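Local coordinates for protein-glutamine gamma-glutamyltransferase 2 (PDB 1G0D) that probably cross-links proteins in a calcium-dependent reaction, joining the side chains of peptide-bound glutamines to lysines or to small primary amines, at residues G77-N85 with L97-Y108. Sequence-based numbering, arbitrary orientation.
Sequences GARDKWWFN and LHSPANAVIGHY
The indole of W82 lies flat against the chain at S99-P100, and this is the tight part of the contact between 77-85 and 97-108. S99 CB sits over the six-membered ring, 3.5 Å from its centroid and 7° off the normal, while P100 CD covers the five-membered ring of W82 on the same face. W82 CG stands beside its backbone N and anti to the carbonyl carbon (chi1 -92°), which swings the indole across the 97-108 chain, where CZ3 meets L97 CD1 and CZ2 approaches the Y108 ring obliquely. At the indole edge a water lying in the ring plane accepts a hydrogen bond from W82 NE1 at 3.0 Å and donates to Y108 OH, so this buried N-H is satisfied. With alanine in place of W82, S99 CB and P100 CD would probably lose the ring they lie on, and the water its indole donor. L60, I70, V72, F130 and M132, all from the facing five-stranded sheet, also touch the W82 indole. One residue on, W83 and H98 form an antiparallel hydrogen-bonded pair, with W83 N to H98 O at 3.0 Å and H98 N to W83 O at 2.7 Å. Their side chains run alongside each other on the sheet face opposite F84 and L97, the imidazole in an offset stack on the six-membered ring, planes 8° apart. The looser, solvent side is the poorly ordered loop at R79 and D80: D80 packs its backbone against P100 CB (3.3 Å from D80 C), and a water bridges R79 O to A101 N. The W83-H98 pair begins the hairpin of strands 83-88 and 92-98, and W82, just before strand 83-88, packs into the interior between the two sheets of the N-terminal transglutaminase beta-sandwich.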
ATOM      1  N   GLY A  77      34.042 -21.906  -1.670  1.00 85.72           N
ATOM      2  CA  GLY A  77      33.121 -22.021  -2.797  1.00 88.31           C
ATOM      3  C   GLY A  77      33.152 -20.805  -3.711  1.00 88.18           C
ATOM      4  O   GLY A  77      33.898 -19.866  -3.420  1.00 88.42           O
ATOM      5  N   ALA A  78      32.379 -20.805  -4.778  1.00 87.70           N
ATOM      6  CA  ALA A  78      32.320 -19.630  -5.676  1.00 85.62           C
ATOM      7  C   ALA A  78      31.768 -18.472  -4.845  1.00 84.65           C
ATOM      8  O   ALA A  78      31.968 -18.429  -3.617  1.00 88.02           O
ATOM      9  CB  ALA A  78      31.391 -19.906  -6.844  1.00 83.40           C
ATOM     10  N   ARG A  79      31.063 -17.537  -5.424  1.00 80.54           N
ATOM     11  CA  ARG A  79      30.547 -16.420  -4.641  1.00 76.63           C
ATOM     12  C   ARG A  79      29.033 -16.539  -4.702  1.00 70.67           C
ATOM     13  O   ARG A  79      28.276 -16.207  -3.771  1.00 67.60           O
ATOM     14  CB  ARG A  79      31.041 -15.106  -5.208  1.00 81.51           C
ATOM     15  CG  ARG A  79      32.187 -14.486  -4.399  1.00 87.82           C
ATOM     16  CD  ARG A  79      32.438 -13.037  -4.785  1.00 93.12           C
ATOM     17  NE  ARG A  79      31.377 -12.156  -4.301  1.00 95.78           N
ATOM     18  CZ  ARG A  79      30.340 -11.754  -5.037  1.00 95.59           C
ATOM     19  NH1 ARG A  79      30.215 -12.157  -6.301  1.00 93.18           N
ATOM     20  NH2 ARG A  79      29.435 -10.939  -4.506  1.00 96.45           N
ATOM     21  N   ASP A  80      28.586 -17.027  -5.839  1.00 65.26           N
ATOM     22  CA  ASP A  80      27.183 -17.246  -6.037  1.00 60.75           C
ATOM     23  C   ASP A  80      26.928 -18.748  -5.817  1.00 52.63           C
ATOM     24  O   ASP A  80      25.874 -19.287  -6.168  1.00 52.74           O
ATOM     25  CB  ASP A  80      26.762 -16.748  -7.423  1.00 68.69           C
ATOM     26  CG  ASP A  80      27.048 -17.756  -8.526  1.00 77.05           C
ATOM     27  OD1 ASP A  80      28.193 -18.262  -8.609  1.00 79.78           O
ATOM     28  OD2 ASP A  80      26.109 -18.025  -9.314  1.00 83.33           O
ATOM     29  N   LYS A  81      27.902 -19.409  -5.199  1.00 42.50           N
ATOM     30  CA  LYS A  81      27.795 -20.827  -4.909  1.00 35.08           C
ATOM     31  C   LYS A  81      27.525 -21.062  -3.440  1.00 30.18           C
ATOM     32  O   LYS A  81      28.121 -20.410  -2.596  1.00 31.36           O
ATOM     33  CB  LYS A  81      29.096 -21.538  -5.261  1.00 35.84           C
ATOM     34  CG  LYS A  81      29.194 -22.082  -6.688  1.00 42.65           C
ATOM     35  CD  LYS A  81      27.889 -22.707  -7.192  1.00 51.47           C
ATOM     36  CE  LYS A  81      27.540 -22.324  -8.662  1.00 55.04           C
ATOM     37  NZ  LYS A  81      26.604 -21.150  -8.805  1.00 56.03           N
ATOM     38  N   TRP A  82      26.634 -21.997  -3.131  1.00 26.67           N
ATOM     39  CA  TRP A  82      26.332 -22.356  -1.738  1.00 22.14           C
ATOM     40  C   TRP A  82      27.532 -23.188  -1.238  1.00 21.33           C
ATOM     41  O   TRP A  82      28.123 -23.939  -2.003  1.00 20.82           O
ATOM     42  CB  TRP A  82      25.092 -23.258  -1.670  1.00 19.78           C
ATOM     43  CG  TRP A  82      23.749 -22.619  -1.493  1.00 17.56           C
ATOM     44  CD1 TRP A  82      22.898 -22.208  -2.491  1.00 20.95           C
ATOM     45  CD2 TRP A  82      23.028 -22.447  -0.266  1.00 18.40           C
ATOM     46  NE1 TRP A  82      21.695 -21.798  -1.959  1.00 14.31           N
ATOM     47  CE2 TRP A  82      21.742 -21.935  -0.600  1.00 13.32           C
ATOM     48  CE3 TRP A  82      23.338 -22.678   1.087  1.00 18.06           C
ATOM     49  CZ2 TRP A  82      20.776 -21.652   0.360  1.00  8.43           C
ATOM     50  CZ3 TRP A  82      22.371 -22.394   2.046  1.00 15.11           C
ATOM     51  CH2 TRP A  82      21.098 -21.884   1.671  1.00 11.70           C
ATOM     52  N   TRP A  83      27.906 -23.069   0.031  1.00 21.20           N
ATOM     53  CA  TRP A  83      29.007 -23.890   0.553  1.00 23.69           C
ATOM     54  C   TRP A  83      28.978 -23.900   2.067  1.00 26.60           C
ATOM     55  O   TRP A  83      28.348 -23.040   2.687  1.00 30.00           O
ATOM     56  CB  TRP A  83      30.371 -23.398   0.060  1.00 22.26           C
ATOM     57  CG  TRP A  83      30.759 -22.050   0.553  1.00 19.28           C
ATOM     58  CD1 TRP A  83      30.457 -20.838  -0.021  1.00 15.48           C
ATOM     59  CD2 TRP A  83      31.570 -21.763   1.694  1.00 17.81           C
ATOM     60  NE1 TRP A  83      31.040 -19.818   0.695  1.00 14.04           N
ATOM     61  CE2 TRP A  83      31.733 -20.355   1.757  1.00 15.20           C
ATOM     62  CE3 TRP A  83      32.187 -22.556   2.673  1.00 16.11           C
ATOM     63  CZ2 TRP A  83      32.479 -19.724   2.753  1.00 12.61           C
ATOM     64  CZ3 TRP A  83      32.938 -21.923   3.660  1.00 19.60           C
ATOM     65  CH2 TRP A  83      33.076 -20.512   3.689  1.00 15.92           C
ATOM     66  N   PHE A  84      29.639 -24.885   2.669  1.00 25.91           N
ATOM     67  CA  PHE A  84      29.641 -24.985   4.118  1.00 23.01           C
ATOM     68  C   PHE A  84      30.990 -25.232   4.730  1.00 23.22           C
ATOM     69  O   PHE A  84      31.918 -25.685   4.095  1.00 26.57           O
ATOM     70  CB  PHE A  84      28.655 -26.080   4.581  1.00 22.15           C
ATOM     71  CG  PHE A  84      29.163 -27.507   4.422  1.00 18.64           C
ATOM     72  CD1 PHE A  84      29.602 -28.224   5.529  1.00 16.06           C
ATOM     73  CD2 PHE A  84      29.146 -28.143   3.175  1.00 18.68           C
ATOM     74  CE1 PHE A  84      30.014 -29.542   5.402  1.00 15.75           C
ATOM     75  CE2 PHE A  84      29.554 -29.462   3.036  1.00 13.85           C
ATOM     76  CZ  PHE A  84      29.989 -30.162   4.157  1.00 16.44           C
ATOM     77  N   ASN A  85      31.101 -24.917   5.994  1.00 25.25           N
ATOM     78  CA  ASN A  85      32.344 -25.149   6.681  1.00 26.70           C
ATOM     79  C   ASN A  85      31.927 -26.052   7.827  1.00 24.64           C
ATOM     80  O   ASN A  85      30.905 -25.844   8.461  1.00 24.86           O
ATOM     81  CB  ASN A  85      32.908 -23.815   7.155  1.00 35.95           C
ATOM     82  CG  ASN A  85      33.723 -23.934   8.408  1.00 43.33           C
ATOM     83  OD1 ASN A  85      33.196 -23.812   9.530  1.00 46.88           O
ATOM     84  ND2 ASN A  85      35.028 -24.165   8.237  1.00 49.17           N
ATOM     85  N   LEU A  97      26.500 -22.983   7.223  1.00 17.27           N
ATOM     86  CA  LEU A  97      26.087 -22.942   5.824  1.00 16.42           C
ATOM     87  C   LEU A  97      26.251 -21.527   5.337  1.00 15.54           C
ATOM     88  O   LEU A  97      25.845 -20.579   6.010  1.00 14.78           O
ATOM     89  CB  LEU A  97      24.618 -23.340   5.648  1.00 23.98           C
ATOM     90  CG  LEU A  97      24.018 -24.759   5.640  1.00 24.84           C
ATOM     91  CD1 LEU A  97      24.014 -25.219   4.234  1.00 20.83           C
ATOM     92  CD2 LEU A  97      24.768 -25.727   6.532  1.00 22.71           C
ATOM     93  N   HIS A  98      26.853 -21.398   4.165  1.00 14.58           N
ATOM     94  CA  HIS A  98      27.069 -20.099   3.515  1.00 17.38           C
ATOM     95  C   HIS A  98      26.226 -20.073   2.224  1.00 17.71           C
ATOM     96  O   HIS A  98      26.374 -20.915   1.358  1.00 21.59           O
ATOM     97  CB  HIS A  98      28.552 -19.918   3.164  1.00 17.52           C
ATOM     98  CG  HIS A  98      29.425 -19.613   4.338  1.00 16.27           C
ATOM     99  ND1 HIS A  98      29.650 -18.327   4.783  1.00 15.53           N
ATOM    100  CD2 HIS A  98      30.119 -20.430   5.165  1.00 15.14           C
ATOM    101  CE1 HIS A  98      30.447 -18.369   5.836  1.00 15.15           C
ATOM    102  NE2 HIS A  98      30.746 -19.633   6.088  1.00 15.80           N
ATOM    103  N   SER A  99      25.337 -19.110   2.093  1.00 17.73           N
ATOM    104  CA  SER A  99      24.488 -19.072   0.924  1.00 15.88           C
ATOM    105  C   SER A  99      24.868 -17.892   0.077  1.00 18.99           C
ATOM    106  O   SER A  99      25.307 -16.887   0.614  1.00 18.96           O
ATOM    107  CB  SER A  99      23.021 -18.909   1.348  1.00 15.38           C
ATOM    108  OG  SER A  99      22.729 -17.576   1.771  1.00  7.02           O
ATOM    109  N   PRO A 100      24.708 -17.995  -1.258  1.00 19.34           N
ATOM    110  CA  PRO A 100      25.058 -16.843  -2.104  1.00 17.73           C
ATOM    111  C   PRO A 100      24.044 -15.719  -1.875  1.00 16.00           C
ATOM    112  O   PRO A 100      22.955 -15.954  -1.349  1.00 18.13           O
ATOM    113  CB  PRO A 100      24.975 -17.392  -3.527  1.00 13.60           C
ATOM    114  CG  PRO A 100      24.043 -18.586  -3.431  1.00 17.89           C
ATOM    115  CD  PRO A 100      24.219 -19.145  -2.042  1.00 21.10           C
ATOM    116  N   ALA A 101      24.416 -14.504  -2.245  1.00 17.48           N
ATOM    117  CA  ALA A 101      23.519 -13.365  -2.107  1.00 16.51           C
ATOM    118  C   ALA A 101      22.455 -13.376  -3.238  1.00 18.57           C
ATOM    119  O   ALA A 101      21.579 -12.504  -3.261  1.00 21.27           O
ATOM    120  CB  ALA A 101      24.316 -12.052  -2.121  1.00 15.13           C
ATOM    121  N   ASN A 102      22.545 -14.329  -4.177  1.00 13.60           N
ATOM    122  CA  ASN A 102      21.547 -14.442  -5.231  1.00 14.17           C
ATOM    123  C   ASN A 102      20.731 -15.703  -4.984  1.00 15.53           C
ATOM    124  O   ASN A 102      20.051 -16.207  -5.873  1.00 17.77           O
ATOM    125  CB  ASN A 102      22.172 -14.483  -6.633  1.00 15.28           C
ATOM    126  CG  ASN A 102      23.158 -15.608  -6.805  1.00 25.52           C
ATOM    127  OD1 ASN A 102      23.486 -16.307  -5.852  1.00 27.99           O
ATOM    128  ND2 ASN A 102      23.651 -15.789  -8.032  1.00 28.16           N
ATOM    129  N   ALA A 103      20.779 -16.204  -3.756  1.00 15.28           N
ATOM    130  CA  ALA A 103      20.035 -17.400  -3.411  1.00 15.76           C
ATOM    131  C   ALA A 103      18.508 -17.274  -3.681  1.00 20.33           C
ATOM    132  O   ALA A 103      17.914 -16.194  -3.545  1.00 21.08           O
ATOM    133  CB  ALA A 103      20.287 -17.715  -1.973  1.00 10.98           C
ATOM    134  N   VAL A 104      17.882 -18.389  -4.070  1.00 20.23           N
ATOM    135  CA  VAL A 104      16.449 -18.444  -4.332  1.00 17.73           C
ATOM    136  C   VAL A 104      15.729 -18.421  -2.990  1.00 19.27           C
ATOM    137  O   VAL A 104      16.034 -19.218  -2.115  1.00 19.10           O
ATOM    138  CB  VAL A 104      16.062 -19.759  -5.054  1.00 13.55           C
ATOM    139  CG1 VAL A 104      14.577 -19.852  -5.167  1.00 15.00           C
ATOM    140  CG2 VAL A 104      16.652 -19.794  -6.438  1.00 13.89           C
ATOM    141  N   ILE A 105      14.796 -17.488  -2.799  1.00 21.24           N
ATOM    142  CA  ILE A 105      14.052 -17.459  -1.541  1.00 21.02           C
ATOM    143  C   ILE A 105      13.064 -18.637  -1.554  1.00 21.35           C
ATOM    144  O   ILE A 105      12.608 -19.072  -2.613  1.00 25.25           O
ATOM    145  CB  ILE A 105      13.307 -16.101  -1.339  1.00 16.31           C
ATOM    146  CG1 ILE A 105      12.247 -15.897  -2.395  1.00 14.86           C
ATOM    147  CG2 ILE A 105      14.277 -14.944  -1.497  1.00 13.32           C
ATOM    148  CD1 ILE A 105      11.255 -14.837  -1.969  1.00 13.25           C
ATOM    149  N   GLY A 106      12.744 -19.179  -0.392  1.00 19.34           N
ATOM    150  CA  GLY A 106      11.825 -20.292  -0.399  1.00 17.99           C
ATOM    151  C   GLY A 106      11.987 -21.177   0.797  1.00 18.74           C
ATOM    152  O   GLY A 106      12.772 -20.874   1.700  1.00 19.37           O
ATOM    153  N   HIS A 107      11.237 -22.272   0.813  1.00 16.98           N
ATOM    154  CA  HIS A 107      11.305 -23.219   1.914  1.00 19.17           C
ATOM    155  C   HIS A 107      12.181 -24.372   1.505  1.00 19.07           C
ATOM    156  O   HIS A 107      11.750 -25.207   0.732  1.00 20.59           O
ATOM    157  CB  HIS A 107       9.913 -23.739   2.234  1.00 22.85           C
ATOM    158  CG  HIS A 107       9.836 -24.499   3.517  1.00 27.43           C
ATOM    159  ND1 HIS A 107       8.953 -25.536   3.713  1.00 27.93           N
ATOM    160  CD2 HIS A 107      10.546 -24.387   4.662  1.00 30.22           C
ATOM    161  CE1 HIS A 107       9.127 -26.033   4.920  1.00 31.06           C
ATOM    162  NE2 HIS A 107      10.087 -25.354   5.517  1.00 28.75           N
ATOM    163  N   TYR A 108      13.398 -24.415   2.037  1.00 18.43           N
ATOM    164  CA  TYR A 108      14.360 -25.453   1.709  1.00 16.94           C
ATOM    165  C   TYR A 108      14.264 -26.615   2.665  1.00 18.94           C
ATOM    166  O   TYR A 108      13.817 -26.452   3.791  1.00 21.00           O
ATOM    167  CB  TYR A 108      15.778 -24.900   1.812  1.00 16.04           C
ATOM    168  CG  TYR A 108      16.166 -23.940   0.719  1.00 13.62           C
ATOM    169  CD1 TYR A 108      15.806 -22.588   0.797  1.00 14.11           C
ATOM    170  CD2 TYR A 108      16.927 -24.359  -0.367  1.00 10.51           C
ATOM    171  CE1 TYR A 108      16.201 -21.664  -0.179  1.00 11.20           C
ATOM    172  CE2 TYR A 108      17.328 -23.446  -1.352  1.00 13.86           C
ATOM    173  CZ  TYR A 108      16.960 -22.091  -1.240  1.00 13.05           C
ATOM    174  OH  TYR A 108      17.367 -21.151  -2.167  1.00 17.36           O
TER
HETATM  175  O   HOH W   1      27.289 -14.057  -2.734  1.00 49.25           O
HETATM  176  O   HOH W   2      19.599 -21.332  -3.994  1.00 20.98           O